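Local coordinates for arabinogalactan endo-1,4-beta-galactosidase (Ignisphaera aggregans, PDB 7OSK), which probably hydrolyses internal beta-1,4-galactosidic bonds of arabinogalactan, the chain here being the family 53 glycoside hydrolase domain of a longer protein, at residues Asn89-Arg94 and Thr118-Lys123. Numbering follows the deposited sequence.
Sequences NWIRLR and TDFAAK
F120 and A121 meet the side chains of I91 and L93 in a wholly apolar contact, with no hydrogen bond passing between strand 90-94 and helix 118-123. F120 points its CB toward the strand, and CG lies anti to the backbone N (chi1 -169°), which brings one edge of the ring to the two aliphatic side chains. Both approaches are edge-on: CD2 lies 4.0 Å from L93 CD1, near the ring plane, and CE2 lies 4.0 Å from I91 CG2. L93 CD2 is also 4.0 Å from F120 CD2, so both leucine methyls meet that ring atom. The F120 side chain bridges I91 and L93, crossing the side chain of each at about a right angle. A121 follows, its CB 3.8 Å from L93 CD1, so that L93 CD1 touches both F120 and A121. On the exposed side of the helix, K123 NZ forms a salt bridge with D119 OD2 at 3.0 Å. All four touching residues are buried; L80 of helix 79-85 also packs on I91 and F120, while A121 touches V131 and L93 touches I133, both of strand 130-135. The axes of segments 90-94 and 118-123 approach to 9.7 Å at 171°, nearly antiparallel, as expected of the strand and returning helix in a beta-alpha-beta crossover, here 90-95, 114-126 and 130-135 of the family's eight-stranded TIM barrel.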
loop_
_atom_site.group_PDB
_atom_site.type_symbol
_atom_site.label_atom_id
_atom_site.label_comp_id
_atom_site.label_asym_id
_atom_site.label_seq_id
_atom_site.Cartn_x
_atom_site.Cartn_y
_atom_site.Cartn_z
ATOM N N ASN A 89 -2.767 7.717 -11.090
ATOM C CA ASN A 89 -3.952 8.492 -10.724
ATOM C C ASN A 89 -4.357 8.349 -9.260
ATOM O O ASN A 89 -5.219 9.086 -8.780
ATOM C CB ASN A 89 -5.134 8.091 -11.607
ATOM C CG ASN A 89 -5.351 6.593 -11.644
ATOM O OD1 ASN A 89 -4.728 5.848 -10.890
ATOM N ND2 ASN A 89 -6.244 6.146 -12.519
ATOM N N TRP A 90 -3.742 7.398 -8.561
ATOM C CA TRP A 90 -4.037 7.164 -7.150
ATOM C C TRP A 90 -2.774 7.172 -6.299
ATOM O O TRP A 90 -1.694 6.806 -6.767
ATOM C CB TRP A 90 -4.766 5.832 -6.966
ATOM C CG TRP A 90 -6.242 5.918 -7.160
ATOM C CD1 TRP A 90 -6.909 6.022 -8.344
ATOM C CD2 TRP A 90 -7.243 5.895 -6.135
ATOM N NE1 TRP A 90 -8.265 6.070 -8.120
ATOM C CE2 TRP A 90 -8.495 5.993 -6.772
ATOM C CE3 TRP A 90 -7.200 5.803 -4.741
ATOM C CZ2 TRP A 90 -9.694 6.003 -6.062
ATOM C CZ3 TRP A 90 -8.393 5.812 -4.038
ATOM C CH2 TRP A 90 -9.623 5.911 -4.700
ATOM N N ILE A 91 -2.932 7.590 -5.046
ATOM C CA ILE A 91 -1.840 7.633 -4.081
ATOM C C ILE A 91 -2.229 6.852 -2.831
ATOM O O ILE A 91 -3.301 7.066 -2.263
ATOM C CB ILE A 91 -1.484 9.087 -3.688
ATOM C CG1 ILE A 91 -1.141 9.920 -4.928
ATOM C CG2 ILE A 91 -0.329 9.110 -2.693
ATOM C CD1 ILE A 91 0.090 9.444 -5.685
ATOM N N ARG A 92 -1.350 5.948 -2.410
ATOM C CA ARG A 92 -1.566 5.170 -1.194
ATOM C C ARG A 92 -0.553 5.575 -0.131
ATOM O O ARG A 92 0.645 5.633 -0.395
ATOM C CB ARG A 92 -1.465 3.673 -1.487
ATOM C CG ARG A 92 -1.682 2.774 -0.279
ATOM C CD ARG A 92 -1.689 1.310 -0.691
ATOM N NE ARG A 92 -1.914 0.408 0.442
ATOM C CZ ARG A 92 -0.951 -0.201 1.130
ATOM N NH1 ARG A 92 0.326 -0.016 0.819
ATOM N NH2 ARG A 92 -1.265 -1.000 2.138
ATOM N N LEU A 93 -1.049 5.863 1.069
ATOM C CA LEU A 93 -0.200 6.294 2.176
ATOM C C LEU A 93 -0.538 5.534 3.450
ATOM O O LEU A 93 -1.704 5.436 3.829
ATOM C CB LEU A 93 -0.355 7.798 2.421
ATOM C CG LEU A 93 0.045 8.743 1.286
ATOM C CD1 LEU A 93 -0.393 10.158 1.612
ATOM C CD2 LEU A 93 1.544 8.687 1.037
ATOM N N ARG A 94 0.487 4.998 4.106
ATOM C CA ARG A 94 0.308 4.376 5.411
ATOM C C ARG A 94 0.400 5.443 6.493
ATOM O O ARG A 94 1.049 6.471 6.302
ATOM C CB ARG A 94 1.352 3.280 5.650
ATOM C CG ARG A 94 2.791 3.756 5.595
ATOM C CD ARG A 94 3.759 2.647 5.979
ATOM N NE ARG A 94 5.152 3.046 5.787
ATOM C CZ ARG A 94 5.812 2.952 4.635
ATOM N NH1 ARG A 94 5.212 2.473 3.553
ATOM N NH2 ARG A 94 7.076 3.341 4.564
ATOM N N THR A 118 -0.765 13.591 5.998
ATOM C CA THR A 118 -1.928 14.371 5.593
ATOM C C THR A 118 -1.528 15.517 4.665
ATOM O O THR A 118 -2.278 15.882 3.758
ATOM C CB THR A 118 -2.677 14.938 6.818
ATOM O OG1 THR A 118 -3.169 13.856 7.622
ATOM C CG2 THR A 118 -3.851 15.812 6.390
ATOM N N ASP A 119 -0.347 16.084 4.894
ATOM C CA ASP A 119 0.122 17.199 4.082
ATOM C C ASP A 119 0.370 16.759 2.646
ATOM O O ASP A 119 0.145 17.523 1.710
ATOM C CB ASP A 119 1.400 17.804 4.664
ATOM C CG ASP A 119 1.984 18.885 3.773
ATOM O OD1 ASP A 119 1.469 20.024 3.802
ATOM O OD2 ASP A 119 2.950 18.593 3.036
ATOM N N PHE A 120 0.835 15.528 2.477
ATOM C CA PHE A 120 1.101 14.999 1.145
ATOM C C PHE A 120 -0.204 14.618 0.456
ATOM O O PHE A 120 -0.402 14.906 -0.724
ATOM C CB PHE A 120 2.032 13.789 1.220
ATOM C CG PHE A 120 2.557 13.350 -0.115
ATOM C CD1 PHE A 120 3.582 14.047 -0.733
ATOM C CD2 PHE A 120 2.027 12.245 -0.755
ATOM C CE1 PHE A 120 4.068 13.651 -1.960
ATOM C CE2 PHE A 120 2.510 11.844 -1.985
ATOM C CZ PHE A 120 3.531 12.547 -2.587
ATOM N N ALA A 121 -1.089 13.969 1.206
ATOM C CA ALA A 121 -2.385 13.552 0.681
ATOM C C ALA A 121 -3.201 14.764 0.252
ATOM O O ALA A 121 -3.976 14.695 -0.700
ATOM C CB ALA A 121 -3.142 12.742 1.720
ATOM N N ALA A 122 -3.023 15.874 0.963
ATOM C CA ALA A 122 -3.720 17.113 0.641
ATOM C C ALA A 122 -3.255 17.651 -0.707
ATOM O O ALA A 122 -4.067 18.065 -1.535
ATOM C CB ALA A 122 -3.493 18.150 1.733
ATOM N N LYS A 123 -1.943 17.637 -0.919
ATOM C CA LYS A 123 -1.361 18.128 -2.161
ATOM C C LYS A 123 -1.714 17.211 -3.324
ATOM O O LYS A 123 -1.918 17.671 -4.449
ATOM C CB LYS A 123 0.157 18.253 -2.024
ATOM C CG LYS A 123 0.596 19.334 -1.047
ATOM C CD LYS A 123 2.093 19.279 -0.785
ATOM C CE LYS A 123 2.505 20.273 0.290
ATOM N NZ LYS A 123 3.949 20.147 0.634
#